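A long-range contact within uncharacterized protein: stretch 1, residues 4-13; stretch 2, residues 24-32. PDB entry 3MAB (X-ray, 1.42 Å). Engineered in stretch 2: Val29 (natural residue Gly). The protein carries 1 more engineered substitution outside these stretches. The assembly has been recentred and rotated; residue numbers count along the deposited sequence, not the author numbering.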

# COMPACT_ATOMS: atom_id res chain seq x y z
N ALA B 4 2.21 -13.23 2.24
CA ALA B 4 2.27 -12.26 1.10
C ALA B 4 3.64 -12.16 0.39
O ALA B 4 4.71 -12.33 1.02
CB ALA B 4 1.83 -10.88 1.60
N ASN B 5 3.60 -11.89 -0.91
CA ASN B 5 4.79 -11.57 -1.70
C ASN B 5 5.00 -10.07 -1.62
O ASN B 5 4.04 -9.32 -1.48
CB ASN B 5 4.60 -11.93 -3.19
CG ASN B 5 4.75 -13.39 -3.46
OD1 ASN B 5 5.67 -14.03 -2.98
ND2 ASN B 5 3.83 -13.93 -4.26
N LEU B 6 6.24 -9.60 -1.78
CA LEU B 6 6.52 -8.16 -1.90
C LEU B 6 5.70 -7.41 -2.93
O LEU B 6 5.25 -6.28 -2.68
CB LEU B 6 8.01 -7.91 -2.14
CG LEU B 6 8.94 -8.14 -0.96
CD1 LEU B 6 10.40 -8.20 -1.53
CD2 LEU B 6 8.82 -7.03 0.05
N SER B 7 5.50 -8.03 -4.09
CA SER B 7 4.74 -7.38 -5.15
C SER B 7 3.23 -7.40 -4.87
O SER B 7 2.49 -6.89 -5.70
CB SER B 7 5.04 -8.05 -6.49
OG SER B 7 4.62 -9.39 -6.47
N GLU B 8 2.78 -8.01 -3.77
CA GLU B 8 1.38 -7.86 -3.34
C GLU B 8 1.18 -6.69 -2.36
O GLU B 8 0.04 -6.35 -2.03
CB GLU B 8 0.84 -9.12 -2.68
CG GLU B 8 0.74 -10.29 -3.67
CD GLU B 8 0.41 -11.62 -3.00
OE1 GLU B 8 1.15 -12.01 -2.08
OE2 GLU B 8 -0.55 -12.32 -3.45
N LEU B 9 2.27 -6.11 -1.90
CA LEU B 9 2.16 -4.92 -1.03
C LEU B 9 1.86 -3.68 -1.83
O LEU B 9 2.24 -3.55 -3.01
CB LEU B 9 3.45 -4.67 -0.31
CG LEU B 9 3.98 -5.80 0.54
CD1 LEU B 9 5.29 -5.38 1.17
CD2 LEU B 9 3.01 -6.39 1.59
N PRO B 10 1.16 -2.71 -1.19
CA PRO B 10 0.88 -1.45 -1.92
C PRO B 10 2.17 -0.81 -2.48
O PRO B 10 3.21 -0.80 -1.78
CB PRO B 10 0.24 -0.55 -0.86
CG PRO B 10 0.02 -1.41 0.31
CD PRO B 10 0.71 -2.67 0.21
N ASN B 11 2.11 -0.26 -3.69
CA ASN B 11 3.17 0.47 -4.38
C ASN B 11 4.34 -0.31 -4.90
O ASN B 11 5.21 0.30 -5.51
CB ASN B 11 3.72 1.60 -3.46
CG ASN B 11 2.63 2.28 -2.68
OD1 ASN B 11 1.73 2.86 -3.26
ND2 ASN B 11 2.68 2.16 -1.35
N ILE B 12 4.42 -1.60 -4.61
CA ILE B 12 5.57 -2.40 -5.04
C ILE B 12 5.30 -3.11 -6.35
O ILE B 12 4.59 -4.10 -6.33
CB ILE B 12 6.02 -3.39 -3.95
CG1 ILE B 12 6.26 -2.62 -2.66
CG2 ILE B 12 7.32 -4.10 -4.43
CD1 ILE B 12 7.00 -3.36 -1.56
N GLY B 13 5.86 -2.57 -7.45
CA GLY B 13 5.81 -3.21 -8.76
C GLY B 13 6.82 -4.31 -8.89
O GLY B 13 7.63 -4.54 -8.01
N GLY B 24 18.68 -8.12 -0.89
CA GLY B 24 18.60 -9.00 0.28
C GLY B 24 17.37 -8.85 1.12
O GLY B 24 17.30 -9.39 2.25
N ILE B 25 16.37 -8.15 0.58
CA ILE B 25 15.08 -7.93 1.25
C ILE B 25 14.06 -8.71 0.47
O ILE B 25 13.67 -8.30 -0.61
CB ILE B 25 14.75 -6.44 1.33
CG1 ILE B 25 15.82 -5.71 2.16
CG2 ILE B 25 13.31 -6.27 1.87
CD1 ILE B 25 15.73 -4.22 1.93
N LYS B 26 13.67 -9.89 0.97
CA LYS B 26 12.96 -10.86 0.13
C LYS B 26 11.49 -11.08 0.44
O LYS B 26 10.78 -11.69 -0.38
CB LYS B 26 13.67 -12.24 0.16
CG LYS B 26 15.20 -12.13 -0.08
CD LYS B 26 15.82 -13.46 -0.43
CE LYS B 26 17.22 -13.70 0.15
NZ LYS B 26 18.14 -12.53 0.35
N THR B 27 11.01 -10.52 1.54
CA THR B 27 9.62 -10.72 2.00
C THR B 27 9.09 -9.45 2.61
O THR B 27 9.88 -8.59 3.02
CB THR B 27 9.57 -11.80 3.09
OG1 THR B 27 10.17 -11.31 4.29
CG2 THR B 27 10.25 -13.15 2.63
N PRO B 28 7.74 -9.33 2.72
CA PRO B 28 7.19 -8.19 3.44
C PRO B 28 7.68 -8.04 4.86
O PRO B 28 7.84 -6.92 5.32
CB PRO B 28 5.67 -8.47 3.41
CG PRO B 28 5.51 -9.22 2.11
CD PRO B 28 6.68 -10.08 1.99
N VAL B 29 7.89 -9.15 5.57
CA VAL B 29 8.38 -9.10 6.98
C VAL B 29 9.79 -8.51 7.02
O VAL B 29 10.09 -7.61 7.83
CB VAL B 29 8.33 -10.52 7.69
CG1 VAL B 29 6.88 -11.02 7.92
CG2 VAL B 29 9.11 -11.49 6.97
N GLU B 30 10.61 -8.93 6.06
CA GLU B 30 11.96 -8.38 5.97
C GLU B 30 11.97 -6.87 5.65
O GLU B 30 12.76 -6.10 6.23
CB GLU B 30 12.78 -9.15 4.94
CG GLU B 30 13.22 -10.56 5.42
CD GLU B 30 13.89 -11.39 4.39
OE1 GLU B 30 14.58 -10.87 3.46
OE2 GLU B 30 13.74 -12.63 4.52
N LEU B 31 11.07 -6.44 4.79
CA LEU B 31 10.92 -5.02 4.52
C LEU B 31 10.48 -4.23 5.73
O LEU B 31 11.05 -3.17 6.01
CB LEU B 31 10.01 -4.73 3.33
CG LEU B 31 9.69 -3.29 2.98
CD1 LEU B 31 10.89 -2.53 2.60
CD2 LEU B 31 8.67 -3.23 1.85
N LYS B 32 9.46 -4.71 6.45
CA LYS B 32 9.00 -4.00 7.63
C LYS B 32 10.15 -3.92 8.63
O LYS B 32 10.32 -2.85 9.26
CB LYS B 32 7.81 -4.71 8.25
CG LYS B 32 7.24 -3.95 9.49
CD LYS B 32 6.05 -4.62 10.06
CE LYS B 32 5.64 -3.91 11.37
NZ LYS B 32 6.65 -4.19 12.47
O HOH W 1 8.24 -11.68 -1.43

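The contact is built on shape, with no direct hydrogen bond crossing between the stretches. Its two main bumps are Leu6 and Pro28, which bury the most area on their respective sides and whose CA atoms, 5.4 Å apart, set the register.

Leu6 leaves its backbone sideways, but chi angles of m and t carry its end into the bend that leads into the helix at Pro28. There its methyls rest mainly on backbone: CD1 lies 3.4 Å from Ile25 O and CD2 lies 3.5 Å from Thr27 O, while Leu31 CB, 4.2 Å from Leu6 CD2, adds a side-chain wall. The hollow is thus lined largely by main chain, just before the first helical turn.

Pro28 answers in the other direction. Its ring fits among Ala4, Leu6 and Leu9, with CD 3.1 Å from Ala4 O, and CG 4.1 Å from Ala4 CB and 3.8 Å from Leu9 CD2. Having no backbone N-H to donate, a proline suits this first helical position, and here its ring also serves as packing surface.

Beyond Pro28 along the helix, Leu31 points toward stretch 1, and its CD2 meets Leu9 CD1 at 4.1 Å and Ile12 CD1 at 3.8 Å. Leu9 and Ile12, the two ends of a type II turn, both point toward stretch 2 and meet the same leucine.

Polar groups hold the frames. Asn5 N donates to Glu8 OE1 (2.7 Å), and Glu8 N to Asn5 O (2.9 Å), bracing the short 3-10 segment. In stretch 2, Lys26 N donates to Glu30 OE1 (2.8 Å), while Thr27 caps the helix by accepting from Glu30 N. One water bridges the seam, accepting from Leu6 N at 2.9 Å and donating to Lys26 O at 2.7 Å. The engineered Val29 makes no contact with stretch 1. The rule to read here is reciprocal insertion: leucine into a backbone bend, proline into a cradle of Ala4 backbone and the side chains of Ala4, Leu6 and Leu9.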